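Local atomic coordinates of integral membrane indolylacetylinositol arabinosyltransferase EmbB (Mycolicibacterium smegmatis MC2 155, PDB entry 7BVC), a protein that probably transfers arabinosyl units in the cell membrane, polymerising arabinose into the arabinan of cell-wall arabinogalactan. Residues V737-L748 with P950-Y961; T1024-T1035 with S1047-V1055. All coordinates share one frame; numbering follows the deposited sequence.

In the fold
Both contacts belong to one mixed six-stranded sheet in EmbB's C-terminal domain, built from parts of the chain near and far in sequence. Interaction 2 is a local hairpin; interaction 1, whose segments are 202 residues apart, pairs strand 737-739, next to the hairpin, with the edge strand 956-957 and continues into loops bridged at F747 and R951. Their centres lie about 18 Å apart, and they meet where strand 737-739 runs beside strand 1028-1037: E740 N lies 2.9 Å from S1034 O, a probable hydrogen bond, and Y961 CE2 is 3.6 Å from M1033 CE. Residues of the four segments do not line the ethambutol pocket, although W972 and W1012 of the same domain do.

Interaction 1: V737-L748 with P950-Y961; sequences VLVEPDSNAGFL and PRVPELQSVQEY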
loop_
_atom_site.group_PDB
_atom_site.type_symbol
_atom_site.label_atom_id
_atom_site.label_comp_id
_atom_site.label_asym_id
_atom_site.label_seq_id
_atom_site.Cartn_x
_atom_site.Cartn_y
_atom_site.Cartn_z
ATOM N N VAL B 737 -2.785 -34.949 -7.349
ATOM C CA VAL B 737 -2.175 -34.699 -6.047
ATOM C C VAL B 737 -2.124 -36.014 -5.287
ATOM O O VAL B 737 -3.124 -36.741 -5.225
ATOM C CB VAL B 737 -2.952 -33.633 -5.256
ATOM C CG1 VAL B 737 -2.358 -33.467 -3.873
ATOM C CG2 VAL B 737 -2.931 -32.314 -5.995
ATOM N N LEU B 738 -0.965 -36.323 -4.710
ATOM C CA LEU B 738 -0.753 -37.557 -3.971
ATOM C C LEU B 738 -0.547 -37.228 -2.501
ATOM O O LEU B 738 0.225 -36.324 -2.166
ATOM C CB LEU B 738 0.451 -38.324 -4.522
ATOM C CG LEU B 738 0.429 -38.601 -6.026
ATOM C CD1 LEU B 738 1.812 -38.977 -6.517
ATOM C CD2 LEU B 738 -0.572 -39.692 -6.357
ATOM N N VAL B 739 -1.232 -37.962 -1.629
ATOM C CA VAL B 739 -1.229 -37.704 -0.194
ATOM C C VAL B 739 -0.685 -38.930 0.528
ATOM O O VAL B 739 -0.934 -40.067 0.114
ATOM C CB VAL B 739 -2.643 -37.340 0.312
ATOM C CG1 VAL B 739 -3.609 -38.490 0.089
ATOM C CG2 VAL B 739 -2.607 -36.947 1.777
ATOM N N GLU B 740 0.084 -38.692 1.594
ATOM C CA GLU B 740 0.596 -39.772 2.426
ATOM C C GLU B 740 -0.403 -40.050 3.539
ATOM O O GLU B 740 -0.528 -39.228 4.460
ATOM C CB GLU B 740 1.948 -39.403 3.020
ATOM C CG GLU B 740 3.064 -39.205 2.015
ATOM C CD GLU B 740 4.380 -38.853 2.683
ATOM O OE1 GLU B 740 4.404 -38.729 3.924
ATOM O OE2 GLU B 740 5.387 -38.674 1.969
ATOM N N PRO B 741 -1.135 -41.165 3.504
ATOM C CA PRO B 741 -2.059 -41.476 4.604
ATOM C C PRO B 741 -1.346 -41.566 5.945
ATOM O O PRO B 741 -1.699 -40.862 6.894
ATOM C CB PRO B 741 -2.655 -42.825 4.190
ATOM C CG PRO B 741 -2.492 -42.867 2.710
ATOM C CD PRO B 741 -1.192 -42.178 2.439
ATOM N N ASP B 742 -0.338 -42.429 6.028
ATOM C CA ASP B 742 0.488 -42.581 7.222
ATOM C C ASP B 742 1.920 -42.205 6.865
ATOM O O ASP B 742 2.601 -42.947 6.149
ATOM C CB ASP B 742 0.413 -44.007 7.761
ATOM C CG ASP B 742 1.386 -44.253 8.899
ATOM O OD1 ASP B 742 1.183 -43.679 9.988
ATOM O OD2 ASP B 742 2.350 -45.021 8.704
ATOM N N SER B 743 2.376 -41.061 7.362
ATOM C CA SER B 743 3.721 -40.574 7.059
ATOM C C SER B 743 4.758 -41.174 8.002
ATOM O O SER B 743 5.555 -40.470 8.617
ATOM C CB SER B 743 3.750 -39.052 7.120
ATOM O OG SER B 743 3.529 -38.592 8.440
ATOM N N ASN B 744 4.745 -42.501 8.117
ATOM C CA ASN B 744 5.745 -43.227 8.883
ATOM C C ASN B 744 6.285 -44.449 8.158
ATOM O O ASN B 744 7.306 -44.998 8.587
ATOM C CB ASN B 744 5.172 -43.668 10.240
ATOM C CG ASN B 744 5.233 -42.572 11.283
ATOM O OD1 ASN B 744 6.234 -41.870 11.401
ATOM N ND2 ASN B 744 4.159 -42.423 12.050
ATOM N N ALA B 745 5.638 -44.894 7.084
ATOM C CA ALA B 745 6.096 -46.037 6.314
ATOM C C ALA B 745 7.043 -45.587 5.212
ATOM O O ALA B 745 6.891 -44.498 4.649
ATOM C CB ALA B 745 4.909 -46.791 5.710
ATOM N N GLY B 746 8.022 -46.425 4.912
ATOM C CA GLY B 746 8.997 -46.143 3.889
ATOM C C GLY B 746 10.369 -45.728 4.378
ATOM O O GLY B 746 11.084 -45.048 3.634
ATOM N N PHE B 747 10.760 -46.114 5.588
ATOM C CA PHE B 747 12.071 -45.773 6.121
ATOM C C PHE B 747 13.066 -46.873 5.768
ATOM O O PHE B 747 12.780 -48.060 5.951
ATOM C CB PHE B 747 12.004 -45.572 7.634
ATOM C CG PHE B 747 11.608 -44.182 8.040
ATOM C CD1 PHE B 747 12.550 -43.170 8.105
ATOM C CD2 PHE B 747 10.292 -43.884 8.346
ATOM C CE1 PHE B 747 12.185 -41.889 8.473
ATOM C CE2 PHE B 747 9.925 -42.606 8.714
ATOM C CZ PHE B 747 10.872 -41.608 8.778
ATOM N N LEU B 748 14.227 -46.472 5.265
ATOM C CA LEU B 748 15.200 -47.409 4.727
ATOM C C LEU B 748 16.062 -48.001 5.836
ATOM O O LEU B 748 16.306 -47.371 6.868
ATOM C CB LEU B 748 16.080 -46.717 3.686
ATOM C CG LEU B 748 15.300 -46.034 2.558
ATOM C CD1 LEU B 748 16.219 -45.229 1.656
ATOM C CD2 LEU B 748 14.509 -47.055 1.756
ATOM N N PRO B 950 16.392 -41.030 5.699
ATOM C CA PRO B 950 15.637 -40.885 4.447
ATOM C C PRO B 950 14.436 -41.816 4.386
ATOM O O PRO B 950 14.445 -42.920 4.936
ATOM C CB PRO B 950 16.665 -41.245 3.366
ATOM C CG PRO B 950 17.992 -41.307 4.064
ATOM C CD PRO B 950 17.700 -41.663 5.477
ATOM N N ARG B 951 13.397 -41.356 3.691
ATOM C CA ARG B 951 12.120 -42.052 3.616
ATOM C C ARG B 951 11.683 -42.169 2.165
ATOM O O ARG B 951 11.753 -41.192 1.412
ATOM C CB ARG B 951 11.057 -41.311 4.433
ATOM C CG ARG B 951 9.641 -41.822 4.257
ATOM C CD ARG B 951 8.716 -41.226 5.306
ATOM N NE ARG B 951 8.245 -39.896 4.937
ATOM C CZ ARG B 951 8.725 -38.767 5.448
ATOM N NH1 ARG B 951 8.236 -37.599 5.056
ATOM N NH2 ARG B 951 9.697 -38.802 6.347
ATOM N N VAL B 952 11.237 -43.359 1.774
ATOM C CA VAL B 952 10.651 -43.565 0.450
ATOM C C VAL B 952 9.140 -43.721 0.611
ATOM O O VAL B 952 8.641 -44.813 0.916
ATOM C CB VAL B 952 11.316 -44.749 -0.280
ATOM C CG1 VAL B 952 11.238 -46.044 0.525
ATOM C CG2 VAL B 952 10.708 -44.932 -1.661
ATOM N N PRO B 953 8.377 -42.646 0.431
ATOM C CA PRO B 953 6.959 -42.676 0.803
ATOM C C PRO B 953 6.116 -43.532 -0.128
ATOM O O PRO B 953 6.410 -43.688 -1.314
ATOM C CB PRO B 953 6.540 -41.207 0.718
ATOM C CG PRO B 953 7.539 -40.567 -0.175
ATOM C CD PRO B 953 8.821 -41.300 0.030
ATOM N N GLU B 954 5.052 -44.092 0.442
ATOM C CA GLU B 954 4.000 -44.761 -0.312
ATOM C C GLU B 954 2.816 -43.808 -0.413
ATOM O O GLU B 954 2.292 -43.354 0.611
ATOM C CB GLU B 954 3.589 -46.069 0.363
ATOM C CG GLU B 954 2.300 -46.665 -0.175
ATOM C CD GLU B 954 2.116 -48.115 0.226
ATOM O OE1 GLU B 954 2.558 -49.004 -0.533
ATOM O OE2 GLU B 954 1.528 -48.366 1.298
ATOM N N LEU B 955 2.393 -43.509 -1.637
ATOM C CA LEU B 955 1.462 -42.422 -1.901
ATOM C C LEU B 955 0.096 -42.960 -2.317
ATOM O O LEU B 955 -0.101 -44.161 -2.518
ATOM C CB LEU B 955 2.030 -41.489 -2.971
ATOM C CG LEU B 955 3.310 -40.754 -2.578
ATOM C CD1 LEU B 955 4.070 -40.289 -3.808
ATOM C CD2 LEU B 955 2.986 -39.588 -1.669
ATOM N N GLN B 956 -0.852 -42.035 -2.449
ATOM C CA GLN B 956 -2.230 -42.327 -2.821
ATOM C C GLN B 956 -2.891 -41.027 -3.253
ATOM O O GLN B 956 -2.561 -39.955 -2.741
ATOM C CB GLN B 956 -3.003 -42.962 -1.658
ATOM C CG GLN B 956 -4.350 -43.545 -2.048
ATOM C CD GLN B 956 -5.067 -44.181 -0.874
ATOM O OE1 GLN B 956 -6.093 -44.836 -1.041
ATOM N NE2 GLN B 956 -4.528 -43.987 0.323
ATOM N N SER B 957 -3.826 -41.136 -4.192
ATOM C CA SER B 957 -4.499 -39.966 -4.734
ATOM C C SER B 957 -5.352 -39.285 -3.664
ATOM O O SER B 957 -5.568 -39.809 -2.568
ATOM C CB SER B 957 -5.366 -40.361 -5.928
ATOM O OG SER B 957 -5.812 -39.217 -6.634
ATOM N N VAL B 958 -5.841 -38.093 -3.995
ATOM C CA VAL B 958 -6.735 -37.367 -3.098
ATOM C C VAL B 958 -8.189 -37.739 -3.353
ATOM O O VAL B 958 -8.974 -37.882 -2.414
ATOM C CB VAL B 958 -6.504 -35.849 -3.237
ATOM C CG1 VAL B 958 -7.696 -35.070 -2.706
ATOM C CG2 VAL B 958 -5.242 -35.438 -2.508
ATOM N N GLN B 959 -8.566 -37.914 -4.622
ATOM C CA GLN B 959 -9.912 -38.364 -4.952
ATOM C C GLN B 959 -10.211 -39.741 -4.374
ATOM O O GLN B 959 -11.379 -40.067 -4.146
ATOM C CB GLN B 959 -10.090 -38.374 -6.473
ATOM C CG GLN B 959 -11.452 -38.829 -6.972
ATOM C CD GLN B 959 -12.576 -37.918 -6.529
ATOM O OE1 GLN B 959 -13.564 -38.369 -5.951
ATOM N NE2 GLN B 959 -12.430 -36.627 -6.794
ATOM N N GLU B 960 -9.182 -40.544 -4.111
ATOM C CA GLU B 960 -9.353 -41.869 -3.527
ATOM C C GLU B 960 -9.301 -41.854 -2.007
ATOM O O GLU B 960 -10.113 -42.523 -1.360
ATOM C CB GLU B 960 -8.285 -42.825 -4.064
ATOM C CG GLU B 960 -8.438 -44.252 -3.572
ATOM C CD GLU B 960 -7.404 -45.185 -4.161
ATOM O OE1 GLU B 960 -6.553 -44.711 -4.941
ATOM O OE2 GLU B 960 -7.443 -46.393 -3.845
ATOM N N TYR B 961 -8.363 -41.112 -1.418
ATOM C CA TYR B 961 -8.327 -40.980 0.034
ATOM C C TYR B 961 -9.542 -40.210 0.536
ATOM O O TYR B 961 -10.356 -40.737 1.302
ATOM C CB TYR B 961 -7.030 -40.292 0.462
ATOM C CG TYR B 961 -6.819 -40.232 1.955
ATOM C CD1 TYR B 961 -6.927 -41.372 2.738
ATOM C CD2 TYR B 961 -6.510 -39.035 2.584
ATOM C CE1 TYR B 961 -6.733 -41.322 4.102
ATOM C CE2 TYR B 961 -6.314 -38.973 3.947
ATOM C CZ TYR B 961 -6.427 -40.119 4.703
ATOM O OH TYR B 961 -6.233 -40.062 6.062
#
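The F747 ring carries R951 CB over the centre of one face, a CH-pi contact 4.3 Å from the centroid and 11° off the ring normal, while N744 O lies in plane at its edge. R951 then bends at chi3 (83°), which sets its guanidinium beside the CE2-CZ side of the ring; F747 CZ sits at the guanidinium edge, 3.9 Å from NH2, with the two planes 54° apart. The E740 carboxylate stands nearly perpendicular to the guanidinium, and at 4.1 Å from E740 OE1 to R951 NE the opposite charges are near but beyond salt-bridge distance; any attraction is probably modest. Their firmer partners lie elsewhere: Y1036 for E740, T863 for R951. Apolar groups fill in along the crossing. L955 splits its branches, CD1 meeting L738 CD1 at 3.8 Å and CD2 resting 3.7 Å from E740 CG, while V739 CG1 approaches the Y961 ring obliquely, 3.9 Å from CD2. Backbone hydrogen bonds run from V739 N to Q956 O and from V952 N to G746 O. R951 and P953 pack on strand 860-866, so 950-961 passes from that sheet to the mixed one, consistent with a junction between two beta-sheets of a GBD-clan carbohydrate-binding-like domain.

Interaction 2: T1024-T1035 with S1047-V1055; sequences TDLLLRASVMST and SLRKFDTVV
Antiparallel pairing of L1028-V1032 with R1049-T1053 shows how a beta-hairpin separates its tasks between backbone and side chains. The backbone ladder comes first. R1029 with D1052 and S1031 with K1050 form hydrogen-bonded pairs, each closed by two reciprocal N-H...O bonds of 2.9 Å between backbone N and O, and M1033 N donates to L1048 O to carry the ladder one step further. Alternating with them, L1028-T1053, A1030-F1051 and V1032-R1049 are non-hydrogen-bonded pairs, where CA-H groups such as that of A1030 approach the opposite carbonyls.

Aromatic and apolar packing occupies the face of L1028, A1030 and F1051. With CG anti to the carbonyl carbon (chi1 -53°) and chi2 at 161°, L1028 sets CD1 over the F1051 ring, 3.8 Å above its plane and offset toward the rim. Its other branch, CD2, meets T1053 CG2 at 4.0 Å. A1030 CB comes obliquely to the same ring, 3.6 Å from F1051 CE1, and T1024 CB of the preceding helix is near CZ. Away from that cluster, toward V739 and Y961, M1033 SD and L1048 CD2 lie 4.1 Å apart, their side chains side by side and pointing the same way.

The arginines receive apolar contacts on their guanidinium groups. V1054 CG1 stands 4.1 Å above the plane of the R1029 guanidinium, over its centre. V1032 and R1049 run alongside each other, V1032 CG2 reaching 3.6 Å from R1049 NE, while NE itself is held by a salt bridge to D793. Cohesion across the hairpin therefore rests on backbone hydrogen bonds and dispersion; the R1049 charge, paired with D793, reaches a neighbouring loop that also touches V1032, tying the hairpin to it.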
loop_
_atom_site.group_PDB
_atom_site.type_symbol
_atom_site.label_atom_id
_atom_site.label_comp_id
_atom_site.label_asym_id
_atom_site.label_seq_id
_atom_site.Cartn_x
_atom_site.Cartn_y
_atom_site.Cartn_z
ATOM N N THR B 1024 -14.207 -24.180 13.829
ATOM C CA THR B 1024 -13.261 -25.284 13.784
ATOM C C THR B 1024 -12.099 -25.118 14.752
ATOM O O THR B 1024 -11.420 -26.106 15.048
ATOM C CB THR B 1024 -12.726 -25.458 12.363
ATOM O OG1 THR B 1024 -11.932 -24.320 12.008
ATOM C CG2 THR B 1024 -13.875 -25.592 11.380
ATOM N N ASP B 1025 -11.849 -23.906 15.249
ATOM C CA ASP B 1025 -10.852 -23.736 16.298
ATOM C C ASP B 1025 -11.426 -24.040 17.672
ATOM O O ASP B 1025 -10.680 -24.416 18.582
ATOM C CB ASP B 1025 -10.279 -22.319 16.269
ATOM C CG ASP B 1025 -9.614 -21.986 14.948
ATOM O OD1 ASP B 1025 -9.250 -22.924 14.208
ATOM O OD2 ASP B 1025 -9.438 -20.784 14.657
ATOM N N LEU B 1026 -12.739 -23.879 17.841
ATOM C CA LEU B 1026 -13.381 -24.227 19.102
ATOM C C LEU B 1026 -13.717 -25.707 19.185
ATOM O O LEU B 1026 -13.751 -26.268 20.286
ATOM C CB LEU B 1026 -14.658 -23.407 19.293
ATOM C CG LEU B 1026 -14.548 -21.986 19.841
ATOM C CD1 LEU B 1026 -15.905 -21.310 19.799
ATOM C CD2 LEU B 1026 -14.013 -22.009 21.258
ATOM N N LEU B 1027 -13.973 -26.355 18.051
ATOM C CA LEU B 1027 -14.496 -27.714 18.053
ATOM C C LEU B 1027 -13.480 -28.772 17.644
ATOM O O LEU B 1027 -13.566 -29.906 18.122
ATOM C CB LEU B 1027 -15.715 -27.803 17.128
ATOM C CG LEU B 1027 -16.488 -29.120 17.087
ATOM C CD1 LEU B 1027 -16.826 -29.589 18.490
ATOM C CD2 LEU B 1027 -17.747 -28.967 16.254
ATOM N N LEU B 1028 -12.514 -28.442 16.788
ATOM C CA LEU B 1028 -11.644 -29.440 16.183
ATOM C C LEU B 1028 -10.186 -29.019 16.305
ATOM O O LEU B 1028 -9.868 -27.886 16.677
ATOM C CB LEU B 1028 -12.008 -29.663 14.710
ATOM C CG LEU B 1028 -13.475 -29.979 14.413
ATOM C CD1 LEU B 1028 -13.791 -29.719 12.955
ATOM C CD2 LEU B 1028 -13.807 -31.408 14.788
ATOM N N ARG B 1029 -9.291 -29.957 15.985
ATOM C CA ARG B 1029 -7.852 -29.722 15.972
ATOM C C ARG B 1029 -7.305 -30.110 14.606
ATOM O O ARG B 1029 -7.599 -31.200 14.108
ATOM C CB ARG B 1029 -7.150 -30.525 17.070
ATOM C CG ARG B 1029 -7.332 -29.970 18.469
ATOM C CD ARG B 1029 -6.999 -31.018 19.517
ATOM N NE ARG B 1029 -6.825 -30.434 20.844
ATOM C CZ ARG B 1029 -6.839 -31.134 21.973
ATOM N NH1 ARG B 1029 -7.018 -32.447 21.941
ATOM N NH2 ARG B 1029 -6.673 -30.520 23.137
ATOM N N ALA B 1030 -6.509 -29.230 14.008
ATOM C CA ALA B 1030 -6.020 -29.414 12.650
ATOM C C ALA B 1030 -4.578 -29.905 12.642
ATOM O O ALA B 1030 -3.753 -29.483 13.457
ATOM C CB ALA B 1030 -6.119 -28.112 11.855
ATOM N N SER B 1031 -4.278 -30.796 11.699
ATOM C CA SER B 1031 -2.931 -31.332 11.562
ATOM C C SER B 1031 -2.584 -31.474 10.087
ATOM O O SER B 1031 -3.379 -32.000 9.306
ATOM C CB SER B 1031 -2.797 -32.686 12.266
ATOM O OG SER B 1031 -3.596 -33.668 11.634
ATOM N N VAL B 1032 -1.385 -31.019 9.717
ATOM C CA VAL B 1032 -0.980 -31.033 8.311
ATOM C C VAL B 1032 -0.646 -32.458 7.874
ATOM O O VAL B 1032 -0.193 -33.297 8.660
ATOM C CB VAL B 1032 0.213 -30.085 8.095
ATOM C CG1 VAL B 1032 0.667 -30.074 6.642
ATOM C CG2 VAL B 1032 -0.136 -28.685 8.539
ATOM N N MET B 1033 -0.875 -32.732 6.590
ATOM C CA MET B 1033 -0.492 -33.989 5.966
ATOM C C MET B 1033 0.524 -33.724 4.863
ATOM O O MET B 1033 0.668 -32.599 4.378
ATOM C CB MET B 1033 -1.706 -34.731 5.390
ATOM C CG MET B 1033 -2.827 -34.974 6.380
ATOM S SD MET B 1033 -4.178 -35.900 5.637
ATOM C CE MET B 1033 -3.395 -37.488 5.387
ATOM N N SER B 1034 1.236 -34.777 4.471
ATOM C CA SER B 1034 2.273 -34.678 3.451
ATOM C C SER B 1034 1.665 -34.936 2.077
ATOM O O SER B 1034 1.147 -36.026 1.814
ATOM C CB SER B 1034 3.406 -35.659 3.731
ATOM O OG SER B 1034 4.090 -35.326 4.928
ATOM N N THR B 1035 1.741 -33.934 1.202
ATOM C CA THR B 1035 1.143 -33.988 -0.124
ATOM C C THR B 1035 2.149 -33.515 -1.162
ATOM O O THR B 1035 2.951 -32.614 -0.895
ATOM C CB THR B 1035 -0.120 -33.123 -0.200
ATOM O OG1 THR B 1035 0.145 -31.844 0.386
ATOM C CG2 THR B 1035 -1.267 -33.784 0.539
ATOM N N SER B 1047 -2.148 -27.254 0.457
ATOM C CA SER B 1047 -1.952 -28.054 1.656
ATOM C C SER B 1047 -3.269 -28.713 2.033
ATOM O O SER B 1047 -4.339 -28.124 1.865
ATOM C CB SER B 1047 -1.436 -27.204 2.824
ATOM O OG SER B 1047 -2.397 -26.240 3.216
ATOM N N LEU B 1048 -3.176 -29.938 2.535
ATOM C CA LEU B 1048 -4.322 -30.674 3.043
ATOM C C LEU B 1048 -4.148 -30.894 4.538
ATOM O O LEU B 1048 -3.037 -31.132 5.019
ATOM C CB LEU B 1048 -4.488 -32.020 2.328
ATOM C CG LEU B 1048 -5.707 -32.854 2.719
ATOM C CD1 LEU B 1048 -6.982 -32.172 2.264
ATOM C CD2 LEU B 1048 -5.615 -34.250 2.138
ATOM N N ARG B 1049 -5.253 -30.807 5.272
ATOM C CA ARG B 1049 -5.223 -30.915 6.722
ATOM C C ARG B 1049 -6.285 -31.894 7.194
ATOM O O ARG B 1049 -7.260 -32.178 6.495
ATOM C CB ARG B 1049 -5.428 -29.552 7.388
ATOM C CG ARG B 1049 -4.250 -28.621 7.204
ATOM C CD ARG B 1049 -4.352 -27.401 8.094
ATOM N NE ARG B 1049 -3.072 -26.707 8.203
ATOM C CZ ARG B 1049 -2.531 -25.977 7.233
ATOM N NH1 ARG B 1049 -3.158 -25.839 6.073
ATOM N NH2 ARG B 1049 -1.362 -25.383 7.422
ATOM N N LYS B 1050 -6.075 -32.410 8.398
ATOM C CA LYS B 1050 -6.953 -33.389 9.014
ATOM C C LYS B 1050 -7.516 -32.809 10.301
ATOM O O LYS B 1050 -6.788 -32.180 11.077
ATOM C CB LYS B 1050 -6.201 -34.686 9.307
ATOM C CG LYS B 1050 -6.992 -35.950 9.051
ATOM C CD LYS B 1050 -6.144 -37.173 9.339
ATOM C CE LYS B 1050 -6.890 -38.452 9.023
ATOM N NZ LYS B 1050 -8.229 -38.468 9.668
ATOM N N PHE B 1051 -8.811 -33.019 10.517
ATOM C CA PHE B 1051 -9.525 -32.498 11.674
ATOM C C PHE B 1051 -9.809 -33.639 12.637
ATOM O O PHE B 1051 -10.460 -34.621 12.267
ATOM C CB PHE B 1051 -10.827 -31.817 11.255
ATOM C CG PHE B 1051 -10.656 -30.390 10.842
ATOM C CD1 PHE B 1051 -9.818 -29.551 11.547
ATOM C CD2 PHE B 1051 -11.325 -29.889 9.744
ATOM C CE1 PHE B 1051 -9.656 -28.238 11.169
ATOM C CE2 PHE B 1051 -11.165 -28.577 9.362
ATOM C CZ PHE B 1051 -10.331 -27.752 10.074
ATOM N N ASP B 1052 -9.323 -33.507 13.866
ATOM C CA ASP B 1052 -9.570 -34.473 14.924
ATOM C C ASP B 1052 -10.430 -33.836 16.006
ATOM O O ASP B 1052 -10.208 -32.683 16.391
ATOM C CB ASP B 1052 -8.258 -34.980 15.524
ATOM C CG ASP B 1052 -7.255 -35.381 14.466
ATOM O OD1 ASP B 1052 -6.342 -34.580 14.175
ATOM O OD2 ASP B 1052 -7.382 -36.497 13.918
ATOM N N THR B 1053 -11.414 -34.589 16.485
ATOM C CA THR B 1053 -12.325 -34.077 17.495
ATOM C C THR B 1053 -11.624 -33.956 18.842
ATOM O O THR B 1053 -10.706 -34.714 19.165
ATOM C CB THR B 1053 -13.543 -34.987 17.626
ATOM O OG1 THR B 1053 -13.118 -36.306 17.988
ATOM C CG2 THR B 1053 -14.302 -35.051 16.313
ATOM N N VAL B 1054 -12.070 -32.983 19.630
ATOM C CA VAL B 1054 -11.569 -32.818 20.989
ATOM C C VAL B 1054 -12.283 -33.753 21.954
ATOM O O VAL B 1054 -11.652 -34.366 22.817
ATOM C CB VAL B 1054 -11.709 -31.346 21.419
ATOM C CG1 VAL B 1054 -10.959 -31.104 22.707
ATOM C CG2 VAL B 1054 -11.202 -30.428 20.326
ATOM N N VAL B 1055 -13.602 -33.868 21.821
ATOM C CA VAL B 1055 -14.401 -34.831 22.566
ATOM C C VAL B 1055 -15.404 -35.450 21.604
ATOM O O VAL B 1055 -15.757 -34.855 20.581
ATOM C CB VAL B 1055 -15.120 -34.185 23.768
ATOM C CG1 VAL B 1055 -14.125 -33.852 24.865
ATOM C CG2 VAL B 1055 -15.857 -32.938 23.328
#